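Local structure of Rho guanyl nucleotide exchange factor (Rom2), putative (Aspergillus fumigatus Af293, 5O51) at residues L78-P89 / R105-F116; L122-V130 / S136-P144. The protein probably acts as a guanine-nucleotide exchange factor for Rho-type GTPases, this chain being its CNH domain, a beta-propeller of the WD-40 kind. All coordinates share one frame; numbering follows the deposited sequence.

Contact 1 (L78-P89 / R105-F116); sequences LVLANKTLSSYP and RPKKIQGHANFF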
loop_
_atom_site.group_PDB
_atom_site.type_symbol
_atom_site.label_atom_id
_atom_site.label_comp_id
_atom_site.label_asym_id
_atom_site.label_seq_id
_atom_site.Cartn_x
_atom_site.Cartn_y
_atom_site.Cartn_z
ATOM N N LEU A 78 8.669 -1.350 10.545
ATOM C CA LEU A 78 7.409 -0.683 10.971
ATOM C C LEU A 78 6.198 -1.650 10.921
ATOM O O LEU A 78 5.915 -2.321 9.866
ATOM C CB LEU A 78 7.135 0.503 10.084
ATOM C CG LEU A 78 8.287 1.522 9.922
ATOM C CD1 LEU A 78 7.857 2.558 8.890
ATOM C CD2 LEU A 78 8.567 2.178 11.277
ATOM N N VAL A 79 5.519 -1.777 12.071
ATOM C CA VAL A 79 4.448 -2.776 12.246
ATOM C C VAL A 79 3.170 -2.164 12.828
ATOM O O VAL A 79 3.203 -1.599 13.903
ATOM C CB VAL A 79 4.940 -3.895 13.172
ATOM C CG1 VAL A 79 3.834 -4.900 13.501
ATOM C CG2 VAL A 79 6.137 -4.602 12.518
ATOM N N LEU A 80 2.040 -2.338 12.138
ATOM C CA LEU A 80 0.719 -1.963 12.616
ATOM C C LEU A 80 -0.028 -3.256 13.046
ATOM O O LEU A 80 -0.367 -4.063 12.200
ATOM C CB LEU A 80 -0.048 -1.223 11.562
ATOM C CG LEU A 80 -1.465 -0.733 11.932
ATOM C CD1 LEU A 80 -1.417 0.160 13.157
ATOM C CD2 LEU A 80 -2.110 0.029 10.781
ATOM N N ALA A 81 -0.211 -3.454 14.380
ATOM C CA ALA A 81 -0.740 -4.691 14.995
ATOM C C ALA A 81 -1.849 -4.301 15.974
ATOM O O ALA A 81 -1.621 -3.547 16.943
ATOM C CB ALA A 81 0.339 -5.448 15.731
ATOM N N ASN A 82 -3.056 -4.728 15.660
ATOM C CA ASN A 82 -4.230 -4.406 16.479
ATOM C C ASN A 82 -4.265 -2.934 16.823
ATOM O O ASN A 82 -4.328 -2.535 18.007
ATOM C CB ASN A 82 -4.223 -5.269 17.727
ATOM C CG ASN A 82 -5.616 -5.404 18.357
ATOM O OD1 ASN A 82 -6.638 -5.164 17.731
ATOM N ND2 ASN A 82 -5.635 -5.816 19.603
ATOM N N LYS A 83 -4.113 -2.145 15.760
ATOM C CA LYS A 83 -4.203 -0.667 15.750
ATOM C C LYS A 83 -3.108 0.094 16.437
ATOM O O LYS A 83 -3.157 1.325 16.510
ATOM C CB LYS A 83 -5.579 -0.201 16.209
ATOM C CG LYS A 83 -6.661 -0.886 15.397
ATOM C CD LYS A 83 -8.020 -0.413 15.849
ATOM C CE LYS A 83 -9.082 -0.853 14.853
ATOM N NZ LYS A 83 -10.427 -0.832 15.484
ATOM N N THR A 84 -2.067 -0.618 16.840
ATOM C CA THR A 84 -0.906 0.012 17.443
ATOM C C THR A 84 0.255 -0.073 16.459
ATOM O O THR A 84 0.638 -1.205 16.028
ATOM C CB THR A 84 -0.520 -0.688 18.755
ATOM O OG1 THR A 84 -1.634 -0.650 19.641
ATOM C CG2 THR A 84 0.676 0.004 19.435
ATOM N N LEU A 85 0.834 1.109 16.191
ATOM C CA LEU A 85 1.988 1.287 15.332
ATOM C C LEU A 85 3.257 1.295 16.138
ATOM O O LEU A 85 3.376 2.059 17.080
ATOM C CB LEU A 85 1.838 2.591 14.513
ATOM C CG LEU A 85 2.991 2.894 13.512
ATOM C CD1 LEU A 85 3.076 1.797 12.422
ATOM C CD2 LEU A 85 2.821 4.271 12.860
ATOM N N SER A 86 4.230 0.461 15.754
ATOM C CA SER A 86 5.495 0.322 16.488
ATOM C C SER A 86 6.687 0.103 15.568
ATOM O O SER A 86 6.551 -0.454 14.487
ATOM C CB SER A 86 5.496 -0.898 17.486
ATOM O OG SER A 86 4.279 -1.126 18.200
ATOM N N SER A 87 7.872 0.399 16.070
ATOM C CA SER A 87 9.082 0.088 15.380
ATOM C C SER A 87 9.819 -1.068 16.047
ATOM O O SER A 87 9.690 -1.320 17.246
ATOM C CB SER A 87 9.974 1.316 15.338
ATOM O OG SER A 87 10.615 1.486 16.595
ATOM N N TYR A 88 10.583 -1.803 15.265
ATOM C CA TYR A 88 11.543 -2.768 15.800
ATOM C C TYR A 88 12.862 -2.550 15.059
ATOM O O TYR A 88 12.863 -2.244 13.859
ATOM C CB TYR A 88 11.112 -4.187 15.519
ATOM C CG TYR A 88 9.875 -4.674 16.164
ATOM C CD1 TYR A 88 8.638 -4.327 15.663
ATOM C CD2 TYR A 88 9.927 -5.580 17.255
ATOM C CE1 TYR A 88 7.474 -4.829 16.208
ATOM C CE2 TYR A 88 8.755 -6.029 17.867
ATOM C CZ TYR A 88 7.540 -5.626 17.312
ATOM O OH TYR A 88 6.363 -6.055 17.822
ATOM N N PRO A 89 13.992 -2.793 15.714
ATOM C CA PRO A 89 15.182 -2.789 14.871
ATOM C C PRO A 89 15.224 -4.018 13.943
ATOM O O PRO A 89 14.735 -5.097 14.284
ATOM C CB PRO A 89 16.348 -2.807 15.886
ATOM C CG PRO A 89 15.800 -3.413 17.122
ATOM C CD PRO A 89 14.287 -3.193 17.111
ATOM N N ARG A 105 12.123 -6.338 21.147
ATOM C CA ARG A 105 11.244 -5.405 21.933
ATOM C C ARG A 105 10.594 -4.292 21.079
ATOM O O ARG A 105 11.291 -3.614 20.342
ATOM C CB ARG A 105 12.041 -4.771 23.080
ATOM C CG ARG A 105 11.177 -4.347 24.275
ATOM C CD ARG A 105 12.007 -4.298 25.558
ATOM N NE ARG A 105 12.451 -5.634 25.971
ATOM C CZ ARG A 105 13.240 -5.892 27.013
ATOM N NH1 ARG A 105 13.695 -4.900 27.774
ATOM N NH2 ARG A 105 13.572 -7.155 27.296
ATOM N N PRO A 106 9.268 -4.120 21.155
ATOM C CA PRO A 106 8.713 -3.018 20.352
ATOM C C PRO A 106 8.894 -1.663 20.957
ATOM O O PRO A 106 8.837 -1.544 22.145
ATOM C CB PRO A 106 7.211 -3.339 20.277
ATOM C CG PRO A 106 6.966 -4.223 21.461
ATOM C CD PRO A 106 8.209 -5.081 21.531
ATOM N N LYS A 107 9.071 -0.650 20.112
ATOM C CA LYS A 107 8.968 0.732 20.495
ATOM C C LYS A 107 7.621 1.305 19.984
ATOM O O LYS A 107 7.393 1.428 18.774
ATOM C CB LYS A 107 10.190 1.438 19.959
ATOM C CG LYS A 107 10.427 2.813 20.519
ATOM C CD LYS A 107 11.921 3.152 20.519
ATOM C CE LYS A 107 12.156 4.666 20.442
ATOM N NZ LYS A 107 11.346 5.466 21.422
ATOM N N LYS A 108 6.701 1.626 20.894
ATOM C CA LYS A 108 5.422 2.295 20.528
ATOM C C LYS A 108 5.597 3.638 19.810
ATOM O O LYS A 108 6.359 4.481 20.249
ATOM C CB LYS A 108 4.607 2.541 21.778
ATOM C CG LYS A 108 3.192 2.962 21.488
ATOM C CD LYS A 108 2.407 2.973 22.792
ATOM C CE LYS A 108 0.927 3.228 22.573
ATOM N NZ LYS A 108 0.194 3.648 23.810
ATOM N N ILE A 109 4.935 3.828 18.681
ATOM C CA ILE A 109 5.045 5.110 17.985
ATOM C C ILE A 109 3.746 5.849 18.206
ATOM O O ILE A 109 3.760 6.982 18.609
ATOM C CB ILE A 109 5.333 4.994 16.481
ATOM C CG1 ILE A 109 6.668 4.287 16.239
ATOM C CG2 ILE A 109 5.358 6.389 15.828
ATOM C CD1 ILE A 109 6.708 3.615 14.887
ATOM N N GLN A 110 2.644 5.179 17.948
ATOM C CA GLN A 110 1.344 5.699 18.176
ATOM C C GLN A 110 0.404 4.564 18.608
ATOM O O GLN A 110 0.380 3.449 17.991
ATOM C CB GLN A 110 0.850 6.295 16.888
ATOM C CG GLN A 110 -0.604 6.714 16.925
ATOM C CD GLN A 110 -0.891 7.817 15.929
ATOM O OE1 GLN A 110 -0.182 8.832 15.892
ATOM N NE2 GLN A 110 -1.946 7.642 15.131
ATOM N N GLY A 111 -0.432 4.909 19.592
ATOM C CA GLY A 111 -1.335 3.986 20.244
ATOM C C GLY A 111 -2.509 3.449 19.479
ATOM O O GLY A 111 -2.852 2.251 19.651
ATOM N N HIS A 112 -3.138 4.311 18.672
ATOM C CA HIS A 112 -4.369 3.987 17.949
ATOM C C HIS A 112 -4.132 4.482 16.528
ATOM O O HIS A 112 -3.820 5.631 16.362
ATOM C CB HIS A 112 -5.591 4.683 18.593
ATOM C CG HIS A 112 -6.912 4.125 18.150
ATOM N ND1 HIS A 112 -7.528 4.511 16.980
ATOM C CD2 HIS A 112 -7.714 3.186 18.704
ATOM C CE1 HIS A 112 -8.649 3.828 16.827
ATOM N NE2 HIS A 112 -8.790 3.024 17.868
ATOM N N ALA A 113 -4.210 3.612 15.519
ATOM C CA ALA A 113 -4.005 4.018 14.112
ATOM C C ALA A 113 -4.683 3.046 13.217
ATOM O O ALA A 113 -4.662 1.823 13.448
ATOM C CB ALA A 113 -2.509 4.106 13.771
ATOM N N ASN A 114 -5.281 3.562 12.181
ATOM C CA ASN A 114 -5.949 2.757 11.168
ATOM C C ASN A 114 -5.074 2.391 9.943
ATOM O O ASN A 114 -5.236 1.325 9.426
ATOM C CB ASN A 114 -7.237 3.496 10.744
ATOM C CG ASN A 114 -8.149 3.727 11.942
ATOM O OD1 ASN A 114 -8.271 4.846 12.466
ATOM N ND2 ASN A 114 -8.672 2.622 12.475
ATOM N N PHE A 115 -4.221 3.293 9.457
ATOM C CA PHE A 115 -3.183 2.978 8.447
ATOM C C PHE A 115 -1.988 3.912 8.574
ATOM O O PHE A 115 -1.992 4.836 9.413
ATOM C CB PHE A 115 -3.698 2.865 6.983
ATOM C CG PHE A 115 -4.331 4.111 6.405
ATOM C CD1 PHE A 115 -5.689 4.364 6.585
ATOM C CD2 PHE A 115 -3.618 4.959 5.577
ATOM C CE1 PHE A 115 -6.296 5.477 6.019
ATOM C CE2 PHE A 115 -4.216 6.074 4.998
ATOM C CZ PHE A 115 -5.556 6.337 5.217
ATOM N N PHE A 116 -0.916 3.583 7.846
ATOM C CA PHE A 116 0.252 4.425 7.773
ATOM C C PHE A 116 0.934 4.445 6.406
ATOM O O PHE A 116 0.698 3.586 5.578
ATOM C CB PHE A 116 1.213 4.048 8.869
ATOM C CG PHE A 116 2.084 2.832 8.586
ATOM C CD1 PHE A 116 3.315 2.967 7.954
ATOM C CD2 PHE A 116 1.710 1.563 9.050
ATOM C CE1 PHE A 116 4.146 1.870 7.756
ATOM C CE2 PHE A 116 2.542 0.467 8.860
ATOM C CZ PHE A 116 3.782 0.632 8.221
#

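Contact 2 (L122-V130 / S136-P144); sequences LGRHLVCSV and SSTIKVYEP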
loop_
_atom_site.group_PDB
_atom_site.type_symbol
_atom_site.label_atom_id
_atom_site.label_comp_id
_atom_site.label_asym_id
_atom_site.label_seq_id
_atom_site.Cartn_x
_atom_site.Cartn_y
_atom_site.Cartn_z
ATOM N N LEU A 122 10.096 15.914 2.201
ATOM C CA LEU A 122 11.196 16.695 2.735
ATOM C C LEU A 122 10.677 17.839 3.616
ATOM O O LEU A 122 9.493 18.217 3.491
ATOM C CB LEU A 122 12.039 17.209 1.576
ATOM C CG LEU A 122 12.729 16.167 0.673
ATOM C CD1 LEU A 122 13.607 15.259 1.511
ATOM C CD2 LEU A 122 11.783 15.370 -0.228
ATOM N N GLY A 123 11.507 18.364 4.531
ATOM C CA GLY A 123 12.862 17.859 4.858
ATOM C C GLY A 123 12.872 16.585 5.698
ATOM O O GLY A 123 11.820 16.072 6.095
ATOM N N ARG A 124 14.070 16.068 5.964
ATOM C CA ARG A 124 14.248 14.679 6.457
ATOM C C ARG A 124 13.451 13.688 5.585
ATOM O O ARG A 124 13.114 14.003 4.435
ATOM C CB ARG A 124 13.901 14.541 7.955
ATOM C CG ARG A 124 14.936 15.161 8.889
ATOM C CD ARG A 124 14.736 16.659 9.003
ATOM N NE ARG A 124 13.365 16.947 9.442
ATOM C CZ ARG A 124 12.563 17.908 8.976
ATOM N NH1 ARG A 124 12.943 18.742 8.006
ATOM N NH2 ARG A 124 11.343 18.035 9.495
ATOM N N HIS A 125 13.206 12.477 6.079
ATOM C CA HIS A 125 12.166 11.654 5.477
ATOM C C HIS A 125 11.372 10.891 6.523
ATOM O O HIS A 125 11.835 10.731 7.612
ATOM C CB HIS A 125 12.706 10.808 4.329
ATOM C CG HIS A 125 13.736 9.790 4.703
ATOM N ND1 HIS A 125 13.460 8.718 5.522
ATOM C CD2 HIS A 125 15.004 9.607 4.255
ATOM C CE1 HIS A 125 14.523 7.936 5.581
ATOM N NE2 HIS A 125 15.472 8.452 4.819
ATOM N N LEU A 126 10.165 10.444 6.157
ATOM C CA LEU A 126 9.012 10.492 7.073
ATOM C C LEU A 126 8.141 9.249 7.186
ATOM O O LEU A 126 8.225 8.361 6.357
ATOM C CB LEU A 126 8.130 11.667 6.655
ATOM C CG LEU A 126 8.770 13.050 6.719
ATOM C CD1 LEU A 126 7.786 14.031 6.115
ATOM C CD2 LEU A 126 9.132 13.467 8.138
ATOM N N VAL A 127 7.336 9.214 8.253
ATOM C CA VAL A 127 6.316 8.193 8.517
ATOM C C VAL A 127 4.994 8.912 8.935
ATOM O O VAL A 127 5.034 9.669 9.861
ATOM C CB VAL A 127 6.764 7.267 9.683
ATOM C CG1 VAL A 127 5.740 6.189 9.974
ATOM C CG2 VAL A 127 8.095 6.604 9.398
ATOM N N CYS A 128 3.859 8.674 8.263
ATOM C CA CYS A 128 2.544 9.225 8.696
ATOM C C CYS A 128 1.663 8.136 9.190
ATOM O O CYS A 128 1.583 7.093 8.552
ATOM C CB CYS A 128 1.744 9.903 7.590
ATOM S SG CYS A 128 2.757 10.818 6.461
ATOM N N SER A 129 0.970 8.397 10.289
ATOM C CA SER A 129 -0.100 7.530 10.796
ATOM C C SER A 129 -1.430 8.268 10.791
ATOM O O SER A 129 -1.501 9.414 11.192
ATOM C CB SER A 129 0.210 7.094 12.207
ATOM O OG SER A 129 0.330 8.214 13.016
ATOM N N VAL A 130 -2.473 7.598 10.330
ATOM C CA VAL A 130 -3.774 8.180 10.101
ATOM C C VAL A 130 -4.789 7.427 10.939
ATOM O O VAL A 130 -4.917 6.219 10.795
ATOM C CB VAL A 130 -4.142 8.022 8.643
ATOM C CG1 VAL A 130 -5.546 8.572 8.354
ATOM C CG2 VAL A 130 -3.072 8.683 7.781
ATOM N N SER A 136 -14.238 11.961 10.308
ATOM C CA SER A 136 -12.999 12.713 10.160
ATOM C C SER A 136 -11.742 11.830 10.179
ATOM O O SER A 136 -11.830 10.592 10.303
ATOM C CB SER A 136 -12.924 13.799 11.262
ATOM O OG SER A 136 -12.233 13.350 12.420
ATOM N N SER A 137 -10.590 12.509 10.092
ATOM C CA SER A 137 -9.296 11.873 9.979
ATOM C C SER A 137 -8.233 12.716 10.675
ATOM O O SER A 137 -8.196 13.917 10.522
ATOM C CB SER A 137 -8.938 11.655 8.474
ATOM O OG SER A 137 -9.782 10.670 7.824
ATOM N N THR A 138 -7.349 12.086 11.427
ATOM C CA THR A 138 -6.265 12.792 12.105
ATOM C C THR A 138 -4.957 12.220 11.602
ATOM O O THR A 138 -4.765 10.993 11.668
ATOM C CB THR A 138 -6.333 12.563 13.605
ATOM O OG1 THR A 138 -7.617 12.989 14.075
ATOM C CG2 THR A 138 -5.168 13.294 14.330
ATOM N N ILE A 139 -4.070 13.096 11.125
ATOM C CA ILE A 139 -2.821 12.679 10.530
ATOM C C ILE A 139 -1.627 13.126 11.365
ATOM O O ILE A 139 -1.462 14.315 11.598
ATOM C CB ILE A 139 -2.644 13.280 9.123
ATOM C CG1 ILE A 139 -3.635 12.676 8.125
ATOM C CG2 ILE A 139 -1.232 13.031 8.632
ATOM C CD1 ILE A 139 -4.858 13.517 7.899
ATOM N N LYS A 140 -0.733 12.193 11.702
ATOM C CA LYS A 140 0.479 12.505 12.446
ATOM C C LYS A 140 1.705 12.129 11.641
ATOM O O LYS A 140 1.708 11.111 10.947
ATOM C CB LYS A 140 0.502 11.779 13.769
ATOM C CG LYS A 140 -0.473 12.297 14.793
ATOM C CD LYS A 140 0.084 12.095 16.200
ATOM C CE LYS A 140 -0.993 12.249 17.266
ATOM N NZ LYS A 140 -0.855 11.226 18.341
ATOM N N VAL A 141 2.752 12.937 11.755
ATOM C CA VAL A 141 3.914 12.843 10.882
ATOM C C VAL A 141 5.168 12.707 11.773
ATOM O O VAL A 141 5.150 13.207 12.860
ATOM C CB VAL A 141 3.899 14.068 9.961
ATOM C CG1 VAL A 141 4.994 13.986 8.909
ATOM C CG2 VAL A 141 2.513 14.223 9.339
ATOM N N TYR A 142 6.195 11.953 11.365
ATOM C CA TYR A 142 7.334 11.577 12.265
ATOM C C TYR A 142 8.656 11.585 11.565
ATOM O O TYR A 142 8.723 11.256 10.395
ATOM C CB TYR A 142 7.183 10.161 12.814
ATOM C CG TYR A 142 6.086 10.025 13.818
ATOM C CD1 TYR A 142 4.775 9.905 13.399
ATOM C CD2 TYR A 142 6.352 10.028 15.183
ATOM C CE1 TYR A 142 3.735 9.815 14.295
ATOM C CE2 TYR A 142 5.315 9.952 16.088
ATOM C CZ TYR A 142 4.010 9.837 15.631
ATOM O OH TYR A 142 2.944 9.722 16.487
ATOM N N GLU A 143 9.732 11.865 12.297
ATOM C CA GLU A 143 11.060 11.991 11.683
ATOM C C GLU A 143 12.098 11.177 12.456
ATOM O O GLU A 143 11.966 11.021 13.652
ATOM C CB GLU A 143 11.464 13.483 11.597
ATOM C CG GLU A 143 11.559 14.257 12.930
ATOM C CD GLU A 143 11.653 15.797 12.774
ATOM O OE1 GLU A 143 11.995 16.308 11.679
ATOM O OE2 GLU A 143 11.372 16.516 13.765
ATOM N N PRO A 144 13.120 10.632 11.771
ATOM C CA PRO A 144 14.211 9.907 12.439
ATOM C C PRO A 144 14.863 10.559 13.671
ATOM O O PRO A 144 15.236 11.733 13.651
ATOM C CB PRO A 144 15.231 9.754 11.314
ATOM C CG PRO A 144 14.373 9.474 10.134
ATOM C CD PRO A 144 13.182 10.405 10.316
#

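Contact 1 (L78-P89 / R105-F116)
The carbonyl oxygen of Leu85 takes two backbone N-H groups from the facing strand: Ile109 N at 2.9 Å and, more weakly, Gln110 N at 3.3 Å. In return Leu85 N donates to Gln110 O, so two residues of one strand face a single residue of the other, a classic beta bulge that shifts the antiparallel register by one. Beyond it the pairing is regular again, Ser87 and Lys107 exchanging bonds in both directions. At the other end the type I' turn Ala81-Thr84 meets 111-113, where the Thr84 hydroxyl OG1 donates to Gly111 O at 3.1 Å, tilted 30° from the carbonyl plane.

The apolar side is built round Phe116. With chi1 at 81°, its CG stands between the backbone N and the carbonyl carbon; Leu85 CD1 sits over one face, 4.0 Å from the ring centroid, in a CH-pi contact, while Leu80 CB lies at the ring edge. Leu78 CB adds a contact with Phe116 CZ at 3.8 Å. Ile109 CD1 lies against Leu85 CG and the Ser87 backbone. Apart from this cluster, Pro106 CA lies over one face of the Tyr88 ring, offset toward its rim. Strand 107-110 is the outermost strand of a four-stranded antiparallel sheet; the chain turns a corner at Ile109 and passes through 111-114 into strand 115-120 of the next sheet, as between successive blades of a beta-propeller.

Contact 2 (L122-V130 / S136-P144)
Glu143 swings CG between its backbone N and carbonyl carbon (chi1 60°) and then runs extended, while Arg124 bends at chi2 and chi3; together these torsions bring carboxylate and guanidinium into a salt bridge at the open end of the beta hairpin formed by strands 125-132 and 137-143, the two middle strands of a propeller blade. Arg124 grips one oxygen side-on with two nitrogens: NE lies 2.7 Å from Glu143 OE1, nearly along its C-O axis, and NH2 lies 2.9 Å from Glu143 OE1, on the syn side but tilted out of the carboxylate plane. The oxygen lies close to the guanidinium plane, but the two flat groups are turned 58° apart. Arg124 is poorly ordered, so the details of this grip deserve caution; its guanidinium also makes a cation-pi contact with Phe171.

Along the hairpin the backbones pair antiparallel. Ser129 and Lys140 exchange two bonds, Ser129 N to Lys140 O and Lys140 N to Ser129 O, both 2.9 Å, and Val127 N reaches Tyr142 O over a longer 3.3 Å.

Side chains alternate between the two faces of the sheet. On one, Val130 CG2 and Ile139 CG1 touch at 4.0 Å with the side chains lying alongside each other, Cys128 sits beside Val141, and Leu126 CD1 crosses toward Val141 CG1. The opposite face carries Val127, Ser129, Lys140 and Tyr142. There the Tyr142 ring turns its edge to strand 125-132, with Val127 O near the ring plane, 3.6 Å from Tyr142 CD1, and Ser129 OG at the same edge, 4.0 Å from Tyr142 CE1.

In the fold
The two contacts follow one another along the chain, their centres about 13 Å apart and on the same side of the chain's centre. Contact 1 takes in strands 76-81, 84-89 and 107-110, the last three of a four-stranded sheet, and runs into strand 115-120, which opens the next sheet; contact 2 is the central hairpin of that second sheet. Strands 115-120 and 125-132 are neighbours, joined where Phe115 O probably accepts from Val130 N. Between the blades, Gln110 OE1 lies near Ser129 OG, Lys140 NZ and Tyr142 OH in weak hydrogen bonds. The passage from contact 1 to contact 2 is therefore the step from one blade of the CNH domain to the next.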